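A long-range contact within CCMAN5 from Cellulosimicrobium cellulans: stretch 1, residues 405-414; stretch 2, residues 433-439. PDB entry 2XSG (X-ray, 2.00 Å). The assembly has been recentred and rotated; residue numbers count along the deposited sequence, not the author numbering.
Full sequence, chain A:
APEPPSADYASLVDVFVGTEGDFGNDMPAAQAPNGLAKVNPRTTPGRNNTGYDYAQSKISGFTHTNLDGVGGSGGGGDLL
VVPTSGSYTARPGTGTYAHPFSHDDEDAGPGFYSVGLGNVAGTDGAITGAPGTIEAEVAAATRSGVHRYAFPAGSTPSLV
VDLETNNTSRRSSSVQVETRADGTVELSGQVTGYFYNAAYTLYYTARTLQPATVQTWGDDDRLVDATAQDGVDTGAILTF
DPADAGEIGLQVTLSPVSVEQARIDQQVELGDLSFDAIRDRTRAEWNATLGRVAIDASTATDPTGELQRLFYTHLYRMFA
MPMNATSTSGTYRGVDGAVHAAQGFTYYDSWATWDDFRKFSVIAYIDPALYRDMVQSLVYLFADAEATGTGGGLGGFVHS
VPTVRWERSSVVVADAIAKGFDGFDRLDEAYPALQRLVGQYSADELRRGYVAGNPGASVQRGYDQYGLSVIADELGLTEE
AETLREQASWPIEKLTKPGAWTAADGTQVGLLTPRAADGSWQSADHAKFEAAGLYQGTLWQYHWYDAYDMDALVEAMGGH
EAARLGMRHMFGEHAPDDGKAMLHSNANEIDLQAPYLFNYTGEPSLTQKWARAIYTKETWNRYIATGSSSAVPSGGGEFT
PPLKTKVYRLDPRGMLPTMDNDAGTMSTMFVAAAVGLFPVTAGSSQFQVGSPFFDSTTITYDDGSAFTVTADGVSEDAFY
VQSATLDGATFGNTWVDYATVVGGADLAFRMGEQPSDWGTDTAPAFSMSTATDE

Stretch 1 405-414: RWERSSVVVA
Stretch 2 (433-439) ALQRLVG

Stretch 1 begins extended at Arg-405 (phi/psi -161/161°), then folds through a type II turn from Trp-406 to Ser-409, with Glu-407 at -58/149° and Arg-408 at 79/0°. Arg-408 is the N-cap residue of the helix that runs from Ser-409 through Ala-414 and onward. In stretch 2, a helix that began earlier ends at Val-438, and Gly-439 leaves it with positive phi (80/170°), a conformation that favours glycine. The helix axes approach to 10.6 Å, their N-to-C directions 135° apart. In register, CA of Ser-410 lies 6.4 Å from CA of Leu-434, and CA of Glu-407 7.1 Å from CA of Leu-437.

The contact illustrates how helices can pack through van der Waals contact without a hydrogen bond between them. On the stretch 2 side, most of the buried area belongs to Leu-434 and Leu-437, one helical turn apart; the total for both sides is 275 Å². Leu-437 (chi1 t, chi2 p) lies against the turn, its CD2 3.6 Å from Trp-406 O and 4.1 Å from Ser-409 CB. Trp-406 (m, chi2 -87°) points CA-to-CB toward stretch 2, with CB 4.5 Å from Leu-437 CD1, but its end leads away. Leu-434 (m, t) reaches the first turn of the helix: its CD2 is 4.0 Å from Ser-409 CB and 4.1 Å from Ser-410 N, while its CD1 meets CG2 of Val-413 (t) at 4.4 Å. Val-438 (t) brings CG2 to 4.0 Å from OG of Ser-410 (p), a hydroxyl hydrogen-bonded elsewhere in the structure.

Some polar groups of stretch 1 are paired within it. Ser-409 (m) donates from OG to Trp-406 O at 2.7 Å, reinforcing the turn's backbone bond from Ser-409 N to Trp-406 O (3.2 Å). Away from the leucines, Arg-405 (p, t, m, 178°) and Glu-407 (m, 98°, -25°) form a two-pronged salt bridge, Arg-405 NE to Glu-407 OE1 at 2.8 Å and Arg-405 NH2 to Glu-407 OE2 at 3.0 Å.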

# COMPACT_ATOMS: atom_id res chain seq x y z
N ARG A 405 -2.12 9.18 6.09
CA ARG A 405 -1.12 10.21 6.43
C ARG A 405 -0.42 10.70 5.16
O ARG A 405 -0.45 10.02 4.12
CB ARG A 405 -0.12 9.68 7.47
CG ARG A 405 0.75 8.52 7.00
CD ARG A 405 1.58 7.90 8.13
NE ARG A 405 2.35 8.86 8.90
CZ ARG A 405 3.12 8.56 9.95
NH1 ARG A 405 3.26 7.30 10.32
NH2 ARG A 405 3.79 9.51 10.58
N TRP A 406 0.21 11.87 5.22
CA TRP A 406 0.59 12.59 4.00
C TRP A 406 2.04 13.04 3.94
O TRP A 406 2.45 13.66 2.97
CB TRP A 406 -0.34 13.80 3.79
CG TRP A 406 -1.81 13.44 3.83
CD1 TRP A 406 -2.58 13.00 2.79
CD2 TRP A 406 -2.66 13.45 4.99
NE1 TRP A 406 -3.87 12.75 3.22
CE2 TRP A 406 -3.94 13.02 4.57
CE3 TRP A 406 -2.46 13.79 6.34
CZ2 TRP A 406 -5.02 12.92 5.45
CZ3 TRP A 406 -3.54 13.69 7.22
CH2 TRP A 406 -4.80 13.25 6.77
N GLU A 407 2.83 12.72 4.95
CA GLU A 407 4.25 13.09 4.94
C GLU A 407 4.95 12.52 3.72
O GLU A 407 4.59 11.44 3.26
CB GLU A 407 4.98 12.61 6.21
CG GLU A 407 4.43 13.13 7.53
CD GLU A 407 3.49 12.15 8.22
OE1 GLU A 407 2.88 11.29 7.55
OE2 GLU A 407 3.37 12.24 9.45
N ARG A 408 5.96 13.23 3.22
CA ARG A 408 6.76 12.84 2.04
C ARG A 408 6.04 13.12 0.72
O ARG A 408 6.60 12.83 -0.34
CB ARG A 408 7.21 11.36 2.07
CG ARG A 408 7.92 10.86 3.34
CD ARG A 408 9.23 11.58 3.67
NE ARG A 408 9.01 12.73 4.56
CZ ARG A 408 8.88 12.67 5.88
NH1 ARG A 408 8.93 11.50 6.52
NH2 ARG A 408 8.67 13.78 6.58
N SER A 409 4.83 13.68 0.78
CA SER A 409 4.13 14.09 -0.46
C SER A 409 5.00 14.97 -1.37
O SER A 409 4.93 14.85 -2.59
CB SER A 409 2.82 14.85 -0.16
OG SER A 409 1.83 13.99 0.38
N SER A 410 5.81 15.85 -0.78
CA SER A 410 6.69 16.74 -1.58
C SER A 410 7.67 15.94 -2.44
O SER A 410 8.06 16.37 -3.53
CB SER A 410 7.46 17.74 -0.70
OG SER A 410 8.49 17.09 0.05
N VAL A 411 8.06 14.77 -1.93
CA VAL A 411 9.01 13.90 -2.61
C VAL A 411 8.31 13.24 -3.79
O VAL A 411 8.89 13.14 -4.87
CB VAL A 411 9.57 12.83 -1.64
CG1 VAL A 411 10.48 11.82 -2.37
CG2 VAL A 411 10.35 13.54 -0.48
N VAL A 412 7.07 12.81 -3.58
CA VAL A 412 6.28 12.15 -4.62
C VAL A 412 5.99 13.12 -5.79
O VAL A 412 6.09 12.73 -6.97
CB VAL A 412 4.95 11.59 -4.05
CG1 VAL A 412 4.13 10.91 -5.15
CG2 VAL A 412 5.22 10.61 -2.88
N VAL A 413 5.62 14.36 -5.47
CA VAL A 413 5.37 15.37 -6.51
C VAL A 413 6.66 15.61 -7.28
O VAL A 413 6.67 15.66 -8.52
CB VAL A 413 4.82 16.72 -5.93
CG1 VAL A 413 4.65 17.75 -7.05
CG2 VAL A 413 3.47 16.51 -5.24
N ALA A 414 7.75 15.76 -6.54
CA ALA A 414 9.08 15.97 -7.13
C ALA A 414 9.50 14.80 -8.02
O ALA A 414 10.24 14.99 -8.98
CB ALA A 414 10.10 16.18 -6.03
N ALA A 433 0.81 24.88 0.77
CA ALA A 433 0.32 23.81 1.64
C ALA A 433 1.37 22.71 1.82
O ALA A 433 1.47 22.12 2.89
CB ALA A 433 -1.00 23.23 1.12
N LEU A 434 2.14 22.45 0.77
CA LEU A 434 3.25 21.52 0.87
C LEU A 434 4.36 22.09 1.77
O LEU A 434 4.95 21.34 2.56
CB LEU A 434 3.79 21.13 -0.51
CG LEU A 434 2.93 20.22 -1.39
CD1 LEU A 434 3.44 20.24 -2.82
CD2 LEU A 434 2.91 18.81 -0.86
N GLN A 435 4.61 23.40 1.69
CA GLN A 435 5.54 24.06 2.61
C GLN A 435 5.14 23.89 4.09
O GLN A 435 5.99 23.57 4.92
CB GLN A 435 5.73 25.55 2.26
CG GLN A 435 6.89 26.23 3.01
CD GLN A 435 8.25 25.99 2.37
OE1 GLN A 435 9.20 25.54 3.03
NE2 GLN A 435 8.37 26.31 1.08
N ARG A 436 3.86 24.09 4.41
CA ARG A 436 3.39 23.94 5.80
C ARG A 436 3.49 22.49 6.27
O ARG A 436 3.76 22.23 7.45
CB ARG A 436 1.95 24.44 5.98
CG ARG A 436 1.74 25.92 5.71
CD ARG A 436 0.31 26.34 6.13
NE ARG A 436 -0.72 25.72 5.29
CZ ARG A 436 -1.13 26.21 4.12
NH1 ARG A 436 -0.61 27.35 3.65
NH2 ARG A 436 -2.06 25.57 3.42
N LEU A 437 3.26 21.55 5.35
CA LEU A 437 3.41 20.13 5.63
C LEU A 437 4.83 19.82 6.08
O LEU A 437 5.05 19.19 7.11
CB LEU A 437 3.08 19.29 4.39
CG LEU A 437 3.29 17.79 4.56
CD1 LEU A 437 2.14 17.17 5.36
CD2 LEU A 437 3.44 17.09 3.22
N VAL A 438 5.79 20.29 5.28
CA VAL A 438 7.20 20.08 5.54
C VAL A 438 7.66 20.79 6.83
O VAL A 438 8.45 20.23 7.60
CB VAL A 438 8.04 20.47 4.29
CG1 VAL A 438 9.54 20.42 4.59
CG2 VAL A 438 7.68 19.56 3.14
N GLY A 439 7.12 21.98 7.08
CA GLY A 439 7.44 22.73 8.28
C GLY A 439 8.76 23.44 8.10
O GLY A 439 9.49 23.18 7.13